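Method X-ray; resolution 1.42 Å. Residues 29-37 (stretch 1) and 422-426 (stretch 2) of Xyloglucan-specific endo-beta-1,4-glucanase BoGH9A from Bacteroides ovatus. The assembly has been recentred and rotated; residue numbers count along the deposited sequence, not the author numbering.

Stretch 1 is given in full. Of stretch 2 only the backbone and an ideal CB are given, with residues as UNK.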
# COMPACT_ATOMS: atom_id res chain seq x y z
N GLN A 29 9.61 -9.87 -19.89
CA GLN A 29 9.92 -10.14 -18.49
C GLN A 29 10.75 -11.39 -18.32
O GLN A 29 10.69 -12.29 -19.15
CB GLN A 29 8.61 -10.29 -17.70
CG GLN A 29 8.75 -10.14 -16.21
CD GLN A 29 7.44 -10.44 -15.48
OE1 GLN A 29 6.36 -10.26 -16.04
NE2 GLN A 29 7.54 -10.93 -14.25
N GLU A 30 11.51 -11.44 -17.25
CA GLU A 30 12.04 -12.70 -16.76
C GLU A 30 10.84 -13.57 -16.44
O GLU A 30 9.82 -13.11 -15.90
CB GLU A 30 12.90 -12.45 -15.53
CG GLU A 30 13.57 -13.66 -14.91
CD GLU A 30 14.41 -13.27 -13.71
OE1 GLU A 30 13.88 -13.22 -12.58
OE2 GLU A 30 15.60 -12.95 -13.88
N LYS A 31 10.93 -14.85 -16.80
CA LYS A 31 9.82 -15.78 -16.61
C LYS A 31 10.27 -17.02 -15.88
O LYS A 31 10.89 -17.91 -16.47
CB LYS A 31 9.16 -16.13 -17.95
CG LYS A 31 8.79 -14.90 -18.74
CD LYS A 31 8.09 -15.19 -20.07
CE LYS A 31 7.93 -13.93 -20.89
NZ LYS A 31 9.28 -13.43 -21.31
N ILE A 32 9.97 -17.07 -14.59
CA ILE A 32 10.45 -18.11 -13.72
C ILE A 32 9.32 -18.70 -12.88
O ILE A 32 8.48 -17.98 -12.32
CB ILE A 32 11.61 -17.62 -12.83
CG1 ILE A 32 12.85 -17.45 -13.73
CG2 ILE A 32 11.88 -18.60 -11.65
CD1 ILE A 32 14.08 -17.01 -13.04
N ALA A 33 9.28 -20.03 -12.84
CA ALA A 33 8.40 -20.76 -11.95
C ALA A 33 9.28 -21.58 -11.03
O ALA A 33 10.43 -21.83 -11.36
CB ALA A 33 7.46 -21.67 -12.76
N VAL A 34 8.76 -21.94 -9.87
CA VAL A 34 9.51 -22.72 -8.90
C VAL A 34 8.67 -23.90 -8.46
O VAL A 34 7.53 -23.74 -8.01
CB VAL A 34 9.90 -21.89 -7.69
CG1 VAL A 34 10.54 -22.77 -6.62
CG2 VAL A 34 10.86 -20.79 -8.10
N VAL A 35 9.23 -25.10 -8.57
CA VAL A 35 8.56 -26.27 -8.03
C VAL A 35 8.87 -26.33 -6.54
O VAL A 35 10.03 -26.29 -6.14
CB VAL A 35 9.05 -27.54 -8.73
CG1 VAL A 35 8.27 -28.72 -8.22
CG2 VAL A 35 8.89 -27.45 -10.23
N ASP A 36 7.83 -26.39 -5.71
CA ASP A 36 7.98 -26.21 -4.27
C ASP A 36 8.67 -27.38 -3.57
O ASP A 36 9.23 -27.20 -2.49
CB ASP A 36 6.60 -26.00 -3.63
CG ASP A 36 6.67 -25.67 -2.15
OD1 ASP A 36 7.40 -24.73 -1.76
OD2 ASP A 36 5.98 -26.34 -1.35
N SER A 37 8.62 -28.56 -4.18
CA SER A 37 9.24 -29.75 -3.60
C SER A 37 9.16 -30.88 -4.60
O SER A 37 8.29 -30.89 -5.46
CB SER A 37 8.57 -30.17 -2.29
OG SER A 37 7.21 -30.54 -2.50
N UNK A 422 18.22 -17.58 -4.46
CA UNK A 422 17.18 -17.92 -3.50
C UNK A 422 16.24 -19.02 -4.04
O UNK A 422 16.04 -19.12 -5.25
CB UNK A 422 16.38 -16.67 -3.14
N UNK A 423 15.65 -19.80 -3.14
CA UNK A 423 14.68 -20.82 -3.56
C UNK A 423 13.55 -20.29 -4.42
O UNK A 423 13.21 -20.91 -5.43
CB UNK A 423 14.08 -21.50 -2.33
N UNK A 424 13.02 -19.11 -4.09
CA UNK A 424 11.89 -18.57 -4.85
C UNK A 424 12.29 -17.45 -5.81
O UNK A 424 11.44 -16.80 -6.40
CB UNK A 424 10.82 -18.05 -3.88
N UNK A 425 13.60 -17.28 -5.99
CA UNK A 425 14.16 -16.38 -7.00
C UNK A 425 13.66 -14.92 -6.82
O UNK A 425 13.19 -14.30 -7.77
CB UNK A 425 13.80 -16.89 -8.40
N UNK A 426 13.74 -14.42 -5.60
CA UNK A 426 13.34 -13.02 -5.31
C UNK A 426 14.11 -12.50 -4.12
O UNK A 426 14.51 -13.24 -3.25
CB UNK A 426 11.84 -12.92 -5.04

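Stretch 1 runs as a strand from Ile32 to Val35, and its side chains alternate. Glu30, Ile32 and Val34 point toward stretch 2, while Ala33 and Val35 point away.

Position 422 lies out of reach of stretch 1, with nothing of it within 5.5 Å of the ideal CB. The strand therefore sets no preference, and a small polar residue that can hold a turn is one of several options. The residue is Thr422, which opens a type I beta turn ending at position 425. Its carbonyl O accepts a hydrogen bond from the backbone N of 425, at 3.1 Å. Its OG1 accepts another from the backbone N of 426, at 2.9 Å, so the side chain braces the loop locally.

At position 423 the CA-to-CB bond points sideways, and again no atom of stretch 1 is near the ideal CB. Phi is -53 and psi -40, as expected for the second residue of this turn. That phi allows proline, but many other residues would also fit. The residue is Pro423. No ring atom comes closer to stretch 1 than Pro423 CB, 5.8 Å from Val34 CG1, and the backbone makes the contact: Pro423 O lies 3.5 Å from Val34 CG1.

Position 424 also has a sideways CB, with the ideal CB 5.0 Å from Val34 CG2. Val34 offers an apolar surface, and the carboxylate of Asp36 lies farther along. A short side chain would not reach Asp36. Leucine, methionine or an aromatic could extend over Val34, and a long polar chain might reach for the acid. The residue is Phe424, with chi1 in m, and the end of its side chain comes nearer to stretch 1. CD1 packs 3.9 Å from Val34 CG1, an apolar contact. CZ sits 3.5 Å from Asp36 OD1, which lies at the ring edge, near its plane.

Position 425 points toward stretch 1. Its ideal CB is 4.1 Å from Ile32 CG2 and 4.9 Å from Val34 CG2. Both phi and psi are positive, 57/49, a left-handed conformation that glycine, asparagine or aspartate tolerates well. The neighbours are mixed: aliphatic groups near the CB and the Glu30 carboxylate beyond them. A flat side chain with a polar end would suit both, and a longer basic chain could also approach the acid. The residue is His425, with chi1 in t. Ile32 CD1 lies over one face of the ring, 3.4 Å from the centroid of the His425 ring, in a CH-pi contact. Glu30 OE1 lies at the ring edge, 3.4 Å from His425 CD2. Water 1 links the two residues: it donates to Glu30 OE2 at 3.1 Å and is hydrogen-bonded to His425 NE2 at 3.0 Å.

Position 426 has a sideways CB with no part of stretch 1 close by. Its extended angles, -152/154, suit many residues. The residue is Ala426, whose backbone N is the donor to Thr422 OG1.

Stretch 2 (422-426) TPFHA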
# COMPACT_ATOMS: atom_id res chain seq x y z
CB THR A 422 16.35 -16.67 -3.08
OG1 THR A 422 15.73 -16.09 -4.23
CG2 THR A 422 17.24 -15.64 -2.38
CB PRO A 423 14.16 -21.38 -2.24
CG PRO A 423 15.28 -21.21 -1.30
CD PRO A 423 15.94 -19.90 -1.70
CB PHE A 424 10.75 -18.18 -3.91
CG PHE A 424 10.02 -19.36 -3.35
CD1 PHE A 424 9.18 -20.10 -4.16
CD2 PHE A 424 10.16 -19.72 -2.03
CE1 PHE A 424 8.54 -21.22 -3.68
CE2 PHE A 424 9.50 -20.84 -1.54
CZ PHE A 424 8.68 -21.56 -2.37
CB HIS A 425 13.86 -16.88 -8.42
CG HIS A 425 14.91 -16.51 -9.41
ND1 HIS A 425 16.12 -17.17 -9.50
CD2 HIS A 425 14.94 -15.54 -10.36
CE1 HIS A 425 16.85 -16.62 -10.46
NE2 HIS A 425 16.16 -15.64 -11.00
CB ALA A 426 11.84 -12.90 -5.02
O HOH W 1 17.76 -15.09 -13.46
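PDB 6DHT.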